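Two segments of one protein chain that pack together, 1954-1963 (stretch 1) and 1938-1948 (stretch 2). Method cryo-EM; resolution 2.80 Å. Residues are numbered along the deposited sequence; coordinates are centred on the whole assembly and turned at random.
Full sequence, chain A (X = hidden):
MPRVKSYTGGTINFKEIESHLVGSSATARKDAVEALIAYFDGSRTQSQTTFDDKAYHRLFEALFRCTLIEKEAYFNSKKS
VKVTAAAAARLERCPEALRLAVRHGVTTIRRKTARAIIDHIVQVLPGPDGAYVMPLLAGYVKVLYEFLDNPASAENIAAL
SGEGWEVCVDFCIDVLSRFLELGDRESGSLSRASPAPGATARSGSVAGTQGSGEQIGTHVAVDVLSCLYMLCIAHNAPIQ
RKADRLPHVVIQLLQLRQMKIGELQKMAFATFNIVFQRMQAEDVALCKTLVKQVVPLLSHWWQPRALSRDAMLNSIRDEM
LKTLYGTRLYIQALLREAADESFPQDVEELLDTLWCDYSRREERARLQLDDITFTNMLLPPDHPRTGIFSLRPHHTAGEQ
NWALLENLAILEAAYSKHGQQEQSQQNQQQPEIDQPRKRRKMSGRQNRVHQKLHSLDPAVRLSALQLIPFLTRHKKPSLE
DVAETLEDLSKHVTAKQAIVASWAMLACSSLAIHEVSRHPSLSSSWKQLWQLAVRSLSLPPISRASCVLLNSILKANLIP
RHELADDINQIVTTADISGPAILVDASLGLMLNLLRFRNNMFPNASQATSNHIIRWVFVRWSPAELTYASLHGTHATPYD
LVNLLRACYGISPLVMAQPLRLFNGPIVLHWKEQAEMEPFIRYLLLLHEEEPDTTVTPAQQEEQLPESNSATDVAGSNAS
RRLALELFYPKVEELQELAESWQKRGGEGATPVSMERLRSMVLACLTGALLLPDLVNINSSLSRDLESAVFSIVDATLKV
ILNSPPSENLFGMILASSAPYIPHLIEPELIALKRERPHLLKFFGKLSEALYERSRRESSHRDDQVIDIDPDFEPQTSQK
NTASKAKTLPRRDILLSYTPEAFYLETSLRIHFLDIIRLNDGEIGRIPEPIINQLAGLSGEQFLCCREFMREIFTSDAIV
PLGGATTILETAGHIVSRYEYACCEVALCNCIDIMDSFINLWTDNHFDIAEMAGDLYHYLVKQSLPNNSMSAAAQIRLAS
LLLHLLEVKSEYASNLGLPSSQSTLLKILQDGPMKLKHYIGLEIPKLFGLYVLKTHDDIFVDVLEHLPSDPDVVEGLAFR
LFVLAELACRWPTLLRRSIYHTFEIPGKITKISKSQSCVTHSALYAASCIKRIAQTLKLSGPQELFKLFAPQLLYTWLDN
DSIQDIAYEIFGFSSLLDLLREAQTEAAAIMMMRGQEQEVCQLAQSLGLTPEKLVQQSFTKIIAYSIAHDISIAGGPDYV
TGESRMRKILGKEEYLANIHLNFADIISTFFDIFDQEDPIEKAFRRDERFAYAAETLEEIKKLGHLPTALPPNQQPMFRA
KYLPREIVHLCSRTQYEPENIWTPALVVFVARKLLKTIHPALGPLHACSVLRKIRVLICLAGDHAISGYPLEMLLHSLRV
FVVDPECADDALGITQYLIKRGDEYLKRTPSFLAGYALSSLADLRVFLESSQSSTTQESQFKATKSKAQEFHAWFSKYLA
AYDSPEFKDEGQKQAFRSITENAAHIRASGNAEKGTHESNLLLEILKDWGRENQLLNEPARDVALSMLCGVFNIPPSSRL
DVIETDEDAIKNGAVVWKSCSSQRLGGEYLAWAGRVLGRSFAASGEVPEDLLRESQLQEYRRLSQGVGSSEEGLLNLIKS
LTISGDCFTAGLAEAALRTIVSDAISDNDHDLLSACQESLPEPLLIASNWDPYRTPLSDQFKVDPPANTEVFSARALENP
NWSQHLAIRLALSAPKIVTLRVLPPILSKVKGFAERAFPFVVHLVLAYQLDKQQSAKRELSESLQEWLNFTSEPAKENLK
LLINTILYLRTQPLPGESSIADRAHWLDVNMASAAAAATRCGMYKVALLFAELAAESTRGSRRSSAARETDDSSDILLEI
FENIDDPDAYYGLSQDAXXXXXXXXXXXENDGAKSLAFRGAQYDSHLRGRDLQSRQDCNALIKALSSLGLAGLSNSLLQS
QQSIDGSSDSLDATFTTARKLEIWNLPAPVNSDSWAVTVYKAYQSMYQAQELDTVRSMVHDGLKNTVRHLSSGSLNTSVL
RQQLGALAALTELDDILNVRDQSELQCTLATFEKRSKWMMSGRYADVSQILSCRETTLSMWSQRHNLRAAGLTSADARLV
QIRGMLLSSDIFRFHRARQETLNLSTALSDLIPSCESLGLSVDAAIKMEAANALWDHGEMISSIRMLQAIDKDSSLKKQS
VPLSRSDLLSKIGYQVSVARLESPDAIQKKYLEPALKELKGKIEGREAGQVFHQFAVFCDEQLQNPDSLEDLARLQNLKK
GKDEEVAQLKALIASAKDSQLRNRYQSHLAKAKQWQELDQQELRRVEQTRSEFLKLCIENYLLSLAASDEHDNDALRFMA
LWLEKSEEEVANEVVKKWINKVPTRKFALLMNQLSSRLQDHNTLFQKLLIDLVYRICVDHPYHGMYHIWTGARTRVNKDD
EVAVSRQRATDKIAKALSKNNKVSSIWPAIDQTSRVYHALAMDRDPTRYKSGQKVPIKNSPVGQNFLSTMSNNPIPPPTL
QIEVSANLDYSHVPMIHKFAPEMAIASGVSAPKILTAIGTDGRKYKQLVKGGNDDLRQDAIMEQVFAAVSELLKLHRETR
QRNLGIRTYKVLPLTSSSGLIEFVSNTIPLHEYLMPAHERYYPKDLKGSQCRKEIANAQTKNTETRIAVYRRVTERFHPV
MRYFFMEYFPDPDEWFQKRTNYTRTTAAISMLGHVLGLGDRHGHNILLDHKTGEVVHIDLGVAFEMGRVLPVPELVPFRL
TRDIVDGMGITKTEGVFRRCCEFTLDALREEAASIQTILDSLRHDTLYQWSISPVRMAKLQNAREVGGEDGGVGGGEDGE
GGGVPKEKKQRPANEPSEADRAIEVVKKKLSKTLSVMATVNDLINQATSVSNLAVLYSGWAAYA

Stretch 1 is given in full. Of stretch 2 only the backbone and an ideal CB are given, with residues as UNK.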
# COMPACT_ATOMS: atom_id res chain seq x y z
N LYS A 1954 11.34 3.21 -4.66
CA LYS A 1954 11.01 4.53 -4.15
C LYS A 1954 12.14 5.51 -4.41
O LYS A 1954 11.89 6.69 -4.67
CB LYS A 1954 10.70 4.45 -2.66
CG LYS A 1954 10.27 5.75 -2.05
CD LYS A 1954 8.77 5.90 -2.04
CE LYS A 1954 8.36 7.11 -1.22
NZ LYS A 1954 6.88 7.21 -1.12
N SER A 1955 13.38 5.06 -4.34
CA SER A 1955 14.48 5.94 -4.72
C SER A 1955 14.69 5.96 -6.22
O SER A 1955 15.21 6.94 -6.75
CB SER A 1955 15.77 5.53 -4.02
OG SER A 1955 16.16 4.23 -4.38
N LEU A 1956 14.28 4.90 -6.92
CA LEU A 1956 14.38 4.88 -8.37
C LEU A 1956 13.49 5.93 -8.99
O LEU A 1956 13.86 6.55 -9.99
CB LEU A 1956 14.02 3.49 -8.89
CG LEU A 1956 13.83 3.33 -10.39
CD1 LEU A 1956 15.09 3.68 -11.12
CD2 LEU A 1956 13.42 1.92 -10.70
N ALA A 1957 12.32 6.19 -8.39
CA ALA A 1957 11.44 7.24 -8.89
C ALA A 1957 12.10 8.62 -8.82
O ALA A 1957 12.20 9.33 -9.82
CB ALA A 1957 10.14 7.23 -8.11
N PHE A 1958 12.54 9.00 -7.62
CA PHE A 1958 13.14 10.32 -7.43
C PHE A 1958 14.43 10.47 -8.21
O PHE A 1958 14.72 11.54 -8.77
CB PHE A 1958 13.38 10.56 -5.94
CG PHE A 1958 12.13 10.76 -5.14
CD1 PHE A 1958 11.35 9.69 -4.79
CD2 PHE A 1958 11.75 12.01 -4.73
CE1 PHE A 1958 10.21 9.87 -4.06
CE2 PHE A 1958 10.61 12.18 -4.00
CZ PHE A 1958 9.84 11.11 -3.67
N ARG A 1959 15.23 9.40 -8.28
CA ARG A 1959 16.47 9.46 -9.04
C ARG A 1959 16.22 9.56 -10.53
O ARG A 1959 16.92 10.28 -11.23
CB ARG A 1959 17.34 8.25 -8.73
CG ARG A 1959 18.39 8.50 -7.71
CD ARG A 1959 19.20 9.72 -8.03
NE ARG A 1959 19.98 10.12 -6.88
CZ ARG A 1959 20.72 11.21 -6.82
NH1 ARG A 1959 21.40 11.49 -5.72
NH2 ARG A 1959 20.78 12.03 -7.86
N GLY A 1960 15.23 8.82 -11.05
CA GLY A 1960 14.90 8.95 -12.45
C GLY A 1960 14.42 10.34 -12.80
O GLY A 1960 14.76 10.87 -13.85
N ALA A 1961 13.65 10.96 -11.91
CA ALA A 1961 13.21 12.33 -12.17
C ALA A 1961 14.40 13.29 -12.21
O ALA A 1961 14.52 14.10 -13.13
CB ALA A 1961 12.19 12.76 -11.12
N GLN A 1962 15.29 13.20 -11.21
CA GLN A 1962 16.49 14.03 -11.22
C GLN A 1962 17.31 13.80 -12.48
O GLN A 1962 17.78 14.75 -13.11
CB GLN A 1962 17.34 13.74 -9.99
CG GLN A 1962 16.77 14.24 -8.70
CD GLN A 1962 16.89 15.73 -8.57
OE1 GLN A 1962 17.59 16.38 -9.34
NE2 GLN A 1962 16.19 16.29 -7.59
N TYR A 1963 17.50 12.54 -12.85
CA TYR A 1963 18.35 12.18 -13.97
C TYR A 1963 17.80 12.71 -15.28
O TYR A 1963 18.55 13.25 -16.10
CB TYR A 1963 18.50 10.67 -14.00
CG TYR A 1963 19.42 10.11 -15.03
CD1 TYR A 1963 19.06 9.00 -15.77
CD2 TYR A 1963 20.66 10.66 -15.26
CE1 TYR A 1963 19.89 8.47 -16.70
CE2 TYR A 1963 21.50 10.13 -16.19
CZ TYR A 1963 21.10 9.04 -16.91
OH TYR A 1963 21.93 8.50 -17.85
N UNK A 1938 13.27 19.07 1.29
CA UNK A 1938 13.19 19.24 -0.16
C UNK A 1938 13.11 17.84 -0.76
O UNK A 1938 13.22 16.84 -0.05
CB UNK A 1938 14.38 20.02 -0.71
N UNK A 1939 12.91 17.79 -2.08
CA UNK A 1939 12.94 16.50 -2.76
C UNK A 1939 14.32 15.88 -2.70
O UNK A 1939 14.45 14.65 -2.65
CB UNK A 1939 12.50 16.65 -4.22
N UNK A 1940 15.37 16.71 -2.69
CA UNK A 1940 16.73 16.19 -2.64
C UNK A 1940 17.01 15.52 -1.31
O UNK A 1940 17.65 14.47 -1.26
CB UNK A 1940 17.74 17.31 -2.89
N UNK A 1941 16.56 16.13 -0.21
CA UNK A 1941 16.82 15.56 1.11
C UNK A 1941 16.03 14.27 1.31
O UNK A 1941 16.54 13.32 1.92
CB UNK A 1941 16.47 16.57 2.21
N UNK A 1942 14.81 14.21 0.78
CA UNK A 1942 14.07 12.96 0.82
C UNK A 1942 14.78 11.89 0.01
O UNK A 1942 14.81 10.71 0.38
CB UNK A 1942 12.65 13.16 0.30
N UNK A 1943 15.38 12.28 -1.11
CA UNK A 1943 16.14 11.32 -1.90
C UNK A 1943 17.38 10.84 -1.15
O UNK A 1943 17.73 9.66 -1.20
CB UNK A 1943 16.54 11.94 -3.24
N UNK A 1944 18.06 11.75 -0.44
CA UNK A 1944 19.21 11.36 0.37
C UNK A 1944 18.81 10.37 1.45
O UNK A 1944 19.51 9.39 1.69
CB UNK A 1944 19.86 12.59 1.00
N UNK A 1945 17.68 10.61 2.11
CA UNK A 1945 17.21 9.66 3.11
C UNK A 1945 16.81 8.33 2.50
O UNK A 1945 17.00 7.29 3.13
CB UNK A 1945 16.03 10.25 3.88
N UNK A 1946 16.25 8.34 1.30
CA UNK A 1946 15.85 7.08 0.67
C UNK A 1946 17.04 6.29 0.18
O UNK A 1946 16.99 5.06 0.12
CB UNK A 1946 14.90 7.35 -0.50
N UNK A 1947 18.12 6.97 -0.20
CA UNK A 1947 19.31 6.25 -0.64
C UNK A 1947 20.13 5.77 0.54
O UNK A 1947 20.77 4.71 0.45
CB UNK A 1947 20.17 7.14 -1.55
N UNK A 1948 20.15 6.52 1.65
CA UNK A 1948 20.69 5.99 2.89
C UNK A 1948 19.94 4.73 3.30
O UNK A 1948 20.54 3.71 3.66
CB UNK A 1948 20.62 7.04 4.00

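The two segments are helices whose axes approach to 9.3 Å and run at 138° to each other, closer to antiparallel than to parallel, so the start of stretch 2 lies beside the later turns of stretch 1.

Position 1938 immediately precedes the helix, with extended backbone angles and nothing of stretch 1 near its CB. Ser, Thr, Asp or Asn would suit an N-cap. It is Ser1938.

At 1939 CA-to-CB points toward stretch 1, and the ideal CB lies 4.7 Å from Phe1958 CD2 and 5.0 Å from Gln1962 NE2. An aliphatic or aromatic chain could follow the ring, and a polar one could address the amide. The residue is Leu1939; its CD2 meets the edge of the ring, 3.6 Å from Phe1958 CE2.

Positions 1940 and 1941 make few demands: the first points away, the second is out of reach, and many residues would serve. They are Ser1940 and Thr1941. Ser1938 OG and Ser1940 OG are hydrogen-bonded to each other at 3.0 Å.

Position 1942 again points toward stretch 1, its CB 4.9 Å from Phe1958 CE2. With only ring carbon nearby, Val, Ile, Leu or Met would fit. Val1942 makes a loose contact, CG1 to Phe1958 CE2 at 4.5 Å.

At 1943 the bond points sideways, but the CB is 4.4 Å from Phe1958 CB, and Ser1955, Arg1959 and Gln1962 outline a hollow around that residue. A flexible apolar chain such as Leu or Met could turn into it. Leu1943 does so as a knob with chi1 t and chi2 p: CD1 lies 3.6 Å from Phe1958 CB, while CD2 packs over one face of the Arg1959 guanidinium, 3.4 Å from NE.

Position 1944 points away and 1945 sideways, neither CB having an atom of stretch 1 within 5.5 Å; small or polar residues would do. They are Ala1944 and Arg1945, neither in close contact.

Position 1946 is where the backbones come nearest, 5.7 Å between its CA and that of Ser1955. Its CB points toward stretch 1, 4.1 Å from Ser1955 CB, with the Lys1954 methylenes and Phe1958 ring beyond. Ala would fit, but a longer aliphatic chain could reach both. Leu1946 does, with CD1 3.6 Å from Lys1954 CG and 4.0 Å from Phe1958 CD1.

Position 1947 also points toward stretch 1, and the positive charge of Arg1959 makes Glu or Asp attractive, although Gln is conceivable. Glu1947 forms a salt bridge, OE1 to Arg1959 NH1 at 3.5 Å, approaching the guanidinium edge.

Position 1948 is out of reach of stretch 1, which sets no demand on it; many residues would serve, and it is Tyr1948.

Stretch 2, residues 1938-1948: SLSTVLARLEY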
# COMPACT_ATOMS: atom_id res chain seq x y z
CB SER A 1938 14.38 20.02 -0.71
OG SER A 1938 15.60 19.49 -0.25
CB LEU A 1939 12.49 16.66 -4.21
CG LEU A 1939 11.03 16.98 -4.50
CD1 LEU A 1939 10.87 17.51 -5.91
CD2 LEU A 1939 10.18 15.75 -4.34
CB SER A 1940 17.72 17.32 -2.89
OG SER A 1940 17.82 18.16 -1.76
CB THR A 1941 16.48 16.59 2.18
OG1 THR A 1941 17.52 17.57 2.23
CG2 THR A 1941 16.36 15.94 3.53
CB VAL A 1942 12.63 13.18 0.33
CG1 VAL A 1942 11.87 11.88 0.31
CG2 VAL A 1942 11.94 14.17 1.21
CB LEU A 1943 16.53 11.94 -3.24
CG LEU A 1943 17.25 11.07 -4.25
CD1 LEU A 1943 16.56 9.73 -4.38
CD2 LEU A 1943 17.29 11.79 -5.56
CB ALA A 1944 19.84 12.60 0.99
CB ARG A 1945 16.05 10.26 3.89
CG ARG A 1945 15.44 9.29 4.87
CD ARG A 1945 14.18 9.83 5.50
NE ARG A 1945 13.12 10.05 4.53
CZ ARG A 1945 12.40 9.08 3.97
NH1 ARG A 1945 11.45 9.38 3.11
NH2 ARG A 1945 12.64 7.81 4.27
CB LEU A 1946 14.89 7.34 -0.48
CG LEU A 1946 13.46 7.72 -0.13
CD1 LEU A 1946 12.76 8.20 -1.36
CD2 LEU A 1946 12.75 6.53 0.46
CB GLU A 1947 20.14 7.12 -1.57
CG GLU A 1947 20.98 8.18 -0.88
CD GLU A 1947 21.53 9.21 -1.85
OE1 GLU A 1947 20.98 9.32 -2.97
OE2 GLU A 1947 22.50 9.90 -1.49
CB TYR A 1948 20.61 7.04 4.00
CG TYR A 1948 20.87 6.49 5.39
CD1 TYR A 1948 22.15 6.51 5.92
CD2 TYR A 1948 19.85 5.95 6.15
CE1 TYR A 1948 22.40 6.00 7.17
CE2 TYR A 1948 20.09 5.43 7.39
CZ TYR A 1948 21.37 5.46 7.90
OH TYR A 1948 21.60 4.95 9.15
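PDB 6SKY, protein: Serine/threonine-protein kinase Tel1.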